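Local coordinates for ribosomal RNA small subunit methyltransferase E (Neisseria gonorrhoeae, PDB 5VM8), which probably transfers a methyl group from S-adenosyl methionine to N3 of a uracil in 16S ribosomal RNA, as a knotted SPOUT-family enzyme with an RNA-binding PUA-like domain, at residues G186-P191 against Q219-G224; I45-G50 against H55-T60. All coordinates share one frame; numbering follows the deposited sequence.

Contact 1: residues G186-P191 against Q219-G224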
loop_
_atom_site.group_PDB
_atom_site.type_symbol
_atom_site.label_atom_id
_atom_site.label_comp_id
_atom_site.label_asym_id
_atom_site.label_seq_id
_atom_site.Cartn_x
_atom_site.Cartn_y
_atom_site.Cartn_z
ATOM N N GLY A 186 1.783 10.134 -19.659
ATOM C CA GLY A 186 1.620 11.575 -19.681
ATOM C C GLY A 186 0.600 12.032 -20.704
ATOM O O GLY A 186 -0.119 13.013 -20.477
ATOM N N ASP A 187 0.478 11.303 -21.810
ATOM C CA ASP A 187 -0.423 11.656 -22.905
ATOM C C ASP A 187 -1.870 11.255 -22.650
ATOM O O ASP A 187 -2.680 11.380 -23.568
ATOM C CB ASP A 187 0.049 11.017 -24.213
ATOM C CG ASP A 187 1.408 11.509 -24.645
ATOM O OD1 ASP A 187 1.763 12.660 -24.329
ATOM O OD2 ASP A 187 2.127 10.744 -25.315
ATOM N N ILE A 188 -2.217 10.770 -21.446
ATOM C CA ILE A 188 -3.597 10.388 -21.150
ATOM C C ILE A 188 -4.371 11.627 -20.754
ATOM O O ILE A 188 -3.798 12.619 -20.301
ATOM C CB ILE A 188 -3.731 9.327 -20.029
ATOM C CG1 ILE A 188 -3.591 9.992 -18.662
ATOM C CG2 ILE A 188 -2.803 8.125 -20.203
ATOM C CD1 ILE A 188 -4.096 9.158 -17.525
ATOM N N ARG A 189 -5.684 11.572 -20.980
ATOM C CA ARG A 189 -6.569 12.644 -20.557
ATOM C C ARG A 189 -6.291 12.937 -19.093
ATOM O O ARG A 189 -6.119 12.017 -18.293
ATOM C CB ARG A 189 -8.026 12.215 -20.748
ATOM C CG ARG A 189 -9.028 13.328 -20.829
ATOM C CD ARG A 189 -10.459 12.855 -20.546
ATOM N NE ARG A 189 -11.177 12.337 -21.714
ATOM C CZ ARG A 189 -11.823 13.087 -22.596
ATOM N NH1 ARG A 189 -11.833 14.407 -22.465
ATOM N NH2 ARG A 189 -12.458 12.521 -23.619
ATOM N N HIS A 190 -6.187 14.220 -18.757
ATOM C CA HIS A 190 -5.864 14.610 -17.394
ATOM C C HIS A 190 -6.853 13.975 -16.433
ATOM O O HIS A 190 -8.064 14.188 -16.571
ATOM C CB HIS A 190 -5.891 16.131 -17.242
ATOM C CG HIS A 190 -5.215 16.627 -15.995
ATOM N ND1 HIS A 190 -5.863 16.721 -14.781
ATOM C CD2 HIS A 190 -3.947 17.049 -15.776
ATOM C CE1 HIS A 190 -5.023 17.176 -13.868
ATOM N NE2 HIS A 190 -3.854 17.386 -14.447
ATOM N N PRO A 191 -6.412 13.151 -15.493
ATOM C CA PRO A 191 -7.355 12.531 -14.562
ATOM C C PRO A 191 -7.985 13.592 -13.682
ATOM O O PRO A 191 -7.313 14.510 -13.217
ATOM C CB PRO A 191 -6.496 11.550 -13.755
ATOM C CG PRO A 191 -5.069 11.988 -13.977
ATOM C CD PRO A 191 -5.031 12.652 -15.323
ATOM N N GLN A 219 -7.460 2.124 -20.133
ATOM C CA GLN A 219 -6.508 2.650 -21.103
ATOM C C GLN A 219 -5.143 2.026 -20.840
ATOM O O GLN A 219 -4.665 2.015 -19.691
ATOM C CB GLN A 219 -6.412 4.174 -21.046
ATOM C CG GLN A 219 -5.247 4.754 -21.890
ATOM C CD GLN A 219 -5.365 4.492 -23.409
ATOM O OE1 GLN A 219 -6.281 4.980 -24.073
ATOM N NE2 GLN A 219 -4.419 3.736 -23.953
ATOM N N ALA A 220 -4.549 1.467 -21.895
ATOM C CA ALA A 220 -3.220 0.875 -21.826
ATOM C C ALA A 220 -2.147 1.967 -21.904
ATOM O O ALA A 220 -2.209 2.854 -22.766
ATOM C CB ALA A 220 -3.050 -0.157 -22.938
ATOM N N VAL A 221 -1.170 1.901 -20.998
ATOM C CA VAL A 221 -0.142 2.935 -20.832
ATOM C C VAL A 221 1.250 2.319 -20.851
ATOM O O VAL A 221 1.451 1.190 -20.390
ATOM C CB VAL A 221 -0.303 3.735 -19.520
ATOM C CG1 VAL A 221 -1.543 4.628 -19.561
ATOM C CG2 VAL A 221 -0.347 2.783 -18.348
ATOM N N THR A 222 2.195 3.048 -21.440
ATOM C CA THR A 222 3.618 2.759 -21.372
ATOM C C THR A 222 4.334 3.939 -20.725
ATOM O O THR A 222 3.824 5.058 -20.721
ATOM C CB THR A 222 4.248 2.546 -22.737
ATOM O OG1 THR A 222 4.197 3.782 -23.444
ATOM C CG2 THR A 222 3.567 1.421 -23.513
ATOM N N LEU A 223 5.491 3.669 -20.123
ATOM C CA LEU A 223 6.388 4.708 -19.621
ATOM C C LEU A 223 7.760 4.539 -20.241
ATOM O O LEU A 223 8.502 3.634 -19.852
ATOM C CB LEU A 223 6.555 4.673 -18.115
ATOM C CG LEU A 223 5.805 3.800 -17.183
ATOM C CD1 LEU A 223 6.817 3.160 -16.274
ATOM C CD2 LEU A 223 4.916 4.767 -16.429
ATOM N N GLY A 224 8.137 5.417 -21.139
ATOM C CA GLY A 224 9.498 5.404 -21.630
ATOM C C GLY A 224 9.722 4.417 -22.760
ATOM O O GLY A 224 8.893 3.569 -23.069
#
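Ile-188 meets Val-221 through methyl groups alone. CG2 of Ile-188 lies 3.8 Å from CG1 of Val-221, and the two side chains run at a slant to each other. In both residues the touching methyl stands opposite the carbonyl carbon and beside the backbone N. For Ile-188 this follows from a chi1 of 79°, which places CG1 between N and the carbonyl carbon and leaves the CG2 branch to make the contact. The same methyl has a looser apolar neighbour: CG2 of Ile-188 is 4.5 Å from CG of Gln-219. CB of Gln-219 and CB of Val-221 leave the strand toward the loop, and CB of Ala-220 leaves it on the far side.

The contact itself is apolar; the nearby hydrogen bond lies within strand 219-222. NE2 of Gln-219 donates to O of Ala-220 at 2.7 Å, with an N-H...O angle of 164°. The acceptor lies close to the plane of the side-chain amide. This bond turns the polar end back to its own strand and leaves the aliphatic part beside Ile-188.

Strand 219-222 sits between strands 173-177 and 182-184 in the parallel sheet of the SPOUT domain. Ile-188 also touches Leu-175, Cys-183 and Trp-245. The contact is a small apolar one, and Ile-188, with Pro-191 on Thr-173 and Trp-245, lays the loop against the edge region of the sheet.

Contact 2: residues I45-G50 against H55-T60; sequences ITLFDG and HTARLT
Leu-47 has a chi1 of -66°, which sets CG opposite the carbonyl carbon. With CD1 extended away from CA (chi2 176°), that methyl comes to 4.1 Å from CB of Ala-57. Ile-45 has CG1 between its backbone N and carbonyl carbon (chi1 59°), which puts CG1 4.3 Å from the same CB of Ala-57. The methyl of Ala-57 is thus touched by both.

The backbones form an antiparallel hairpin. Ile-45 pairs with Ala-57 through two bonds: Ile-45 N to Ala-57 O at 2.9 Å, and Ala-57 N to Ile-45 O at 3.0 Å. Leu-47 pairs with His-55 in the same way, with Leu-47 N to His-55 O at 2.9 Å and His-55 N to Leu-47 O at 2.7 Å. Thr-46 and Thr-56 form the non-hydrogen-bonded pair between them, on the other face.

Phe-12 and Ile-71, from the neighbouring strands, pack on the face of Ile-45, Leu-47 and Ala-57. The His-55 side chain stands on this face at the turn end, against Ile-71 and Leu-18. Four backbone bonds fix the register and satisfy amide groups of this largely buried PUA-like hairpin, while apolar side chains on one face pack with the neighbouring strands.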
loop_
_atom_site.group_PDB
_atom_site.type_symbol
_atom_site.label_atom_id
_atom_site.label_comp_id
_atom_site.label_asym_id
_atom_site.label_seq_id
_atom_site.Cartn_x
_atom_site.Cartn_y
_atom_site.Cartn_z
ATOM N N ILE A 45 7.693 7.977 21.748
ATOM C CA ILE A 45 7.368 7.199 20.560
ATOM C C ILE A 45 6.138 7.803 19.888
ATOM O O ILE A 45 5.462 8.661 20.450
ATOM C CB ILE A 45 7.159 5.710 20.915
ATOM C CG1 ILE A 45 6.022 5.578 21.934
ATOM C CG2 ILE A 45 8.461 5.084 21.452
ATOM C CD1 ILE A 45 4.946 4.637 21.559
ATOM N N THR A 46 5.858 7.360 18.661
ATOM C CA THR A 46 4.679 7.793 17.915
ATOM C C THR A 46 3.710 6.629 17.780
ATOM O O THR A 46 4.115 5.519 17.418
ATOM C CB THR A 46 5.029 8.323 16.516
ATOM O OG1 THR A 46 5.798 9.520 16.622
ATOM C CG2 THR A 46 3.781 8.626 15.726
ATOM N N LEU A 47 2.438 6.886 18.080
ATOM C CA LEU A 47 1.371 5.903 17.940
ATOM C C LEU A 47 0.346 6.457 16.965
ATOM O O LEU A 47 -0.197 7.542 17.191
ATOM C CB LEU A 47 0.721 5.596 19.293
ATOM C CG LEU A 47 1.590 4.892 20.343
ATOM C CD1 LEU A 47 0.867 4.729 21.688
ATOM C CD2 LEU A 47 2.058 3.547 19.826
ATOM N N PHE A 48 0.093 5.730 15.877
ATOM C CA PHE A 48 -0.896 6.169 14.904
ATOM C C PHE A 48 -1.905 5.060 14.632
ATOM O O PHE A 48 -1.559 3.872 14.624
ATOM C CB PHE A 48 -0.245 6.644 13.583
ATOM C CG PHE A 48 0.534 5.588 12.841
ATOM C CD1 PHE A 48 1.865 5.322 13.169
ATOM C CD2 PHE A 48 -0.048 4.896 11.776
ATOM C CE1 PHE A 48 2.593 4.370 12.467
ATOM C CE2 PHE A 48 0.677 3.930 11.069
ATOM C CZ PHE A 48 1.995 3.673 11.409
ATOM N N ASP A 49 -3.158 5.457 14.404
ATOM C CA ASP A 49 -4.245 4.498 14.286
ATOM C C ASP A 49 -4.493 4.061 12.852
ATOM O O ASP A 49 -5.431 3.299 12.613
ATOM C CB ASP A 49 -5.540 5.052 14.913
ATOM C CG ASP A 49 -6.071 6.306 14.218
ATOM O OD1 ASP A 49 -5.485 6.789 13.223
ATOM O OD2 ASP A 49 -7.120 6.803 14.678
ATOM N N GLY A 50 -3.692 4.530 11.896
ATOM C CA GLY A 50 -3.856 4.128 10.517
ATOM C C GLY A 50 -4.990 4.818 9.806
ATOM O O GLY A 50 -5.166 4.605 8.602
ATOM N N HIS A 55 -0.391 10.205 17.684
ATOM C CA HIS A 55 -0.146 10.810 18.977
ATOM C C HIS A 55 1.314 10.630 19.351
ATOM O O HIS A 55 1.965 9.667 18.940
ATOM C CB HIS A 55 -1.031 10.200 20.066
ATOM C CG HIS A 55 -2.470 10.574 19.951
ATOM N ND1 HIS A 55 -3.024 11.622 20.657
ATOM C CD2 HIS A 55 -3.467 10.060 19.194
ATOM C CE1 HIS A 55 -4.305 11.722 20.357
ATOM N NE2 HIS A 55 -4.599 10.789 19.470
ATOM N N THR A 56 1.814 11.570 20.142
ATOM C CA THR A 56 3.110 11.429 20.778
ATOM C C THR A 56 2.853 10.843 22.155
ATOM O O THR A 56 1.925 11.265 22.851
ATOM C CB THR A 56 3.825 12.778 20.903
ATOM O OG1 THR A 56 3.787 13.473 19.652
ATOM C CG2 THR A 56 5.276 12.583 21.308
ATOM N N ALA A 57 3.652 9.847 22.534
ATOM C CA ALA A 57 3.468 9.167 23.808
ATOM C C ALA A 57 4.808 8.990 24.507
ATOM O O ALA A 57 5.835 8.779 23.856
ATOM C CB ALA A 57 2.782 7.806 23.625
ATOM N N ARG A 58 4.797 9.091 25.833
ATOM C CA ARG A 58 5.985 8.825 26.634
ATOM C C ARG A 58 5.942 7.366 27.077
ATOM O O ARG A 58 4.962 6.931 27.693
ATOM C CB ARG A 58 6.048 9.765 27.840
ATOM C CG ARG A 58 7.240 9.536 28.776
ATOM C CD ARG A 58 7.302 10.546 29.935
ATOM N NE ARG A 58 6.051 10.607 30.691
ATOM C CZ ARG A 58 5.232 11.656 30.699
ATOM N NH1 ARG A 58 4.105 11.626 31.405
ATOM N NH2 ARG A 58 5.547 12.744 30.006
ATOM N N LEU A 59 6.997 6.611 26.756
ATOM C CA LEU A 59 7.087 5.197 27.125
ATOM C C LEU A 59 7.243 5.067 28.636
ATOM O O LEU A 59 8.279 5.442 29.191
ATOM C CB LEU A 59 8.261 4.533 26.415
ATOM C CG LEU A 59 8.386 3.015 26.600
ATOM C CD1 LEU A 59 7.066 2.328 26.258
ATOM C CD2 LEU A 59 9.539 2.427 25.779
ATOM N N THR A 60 6.213 4.545 29.306
ATOM C CA THR A 60 6.205 4.412 30.766
ATOM C C THR A 60 6.870 3.117 31.238
ATOM O O THR A 60 7.868 3.156 31.964
ATOM C CB THR A 60 4.768 4.520 31.288
ATOM O OG1 THR A 60 4.338 5.882 31.189
ATOM C CG2 THR A 60 4.669 4.074 32.736
#

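In the fold
Contact 1 and contact 2 lie in different domains and on opposite sides of the chain's centre. Their centres are 41 Å apart and their nearest atoms about 23 Å, so neither touches the other. Contact 2 closes first along the chain, within the PUA-like domain, which probably helps to bind RNA. Contact 1 follows in the SPOUT domain, which carries the trefoil knot. In this family S-adenosyl methionine binds at the knot, and the loop after strand 219-222 probably contributes to that pocket. Contact 1 therefore probably lies on the strand that leads into the cofactor pocket, while contact 2 belongs to the sheet of the other domain.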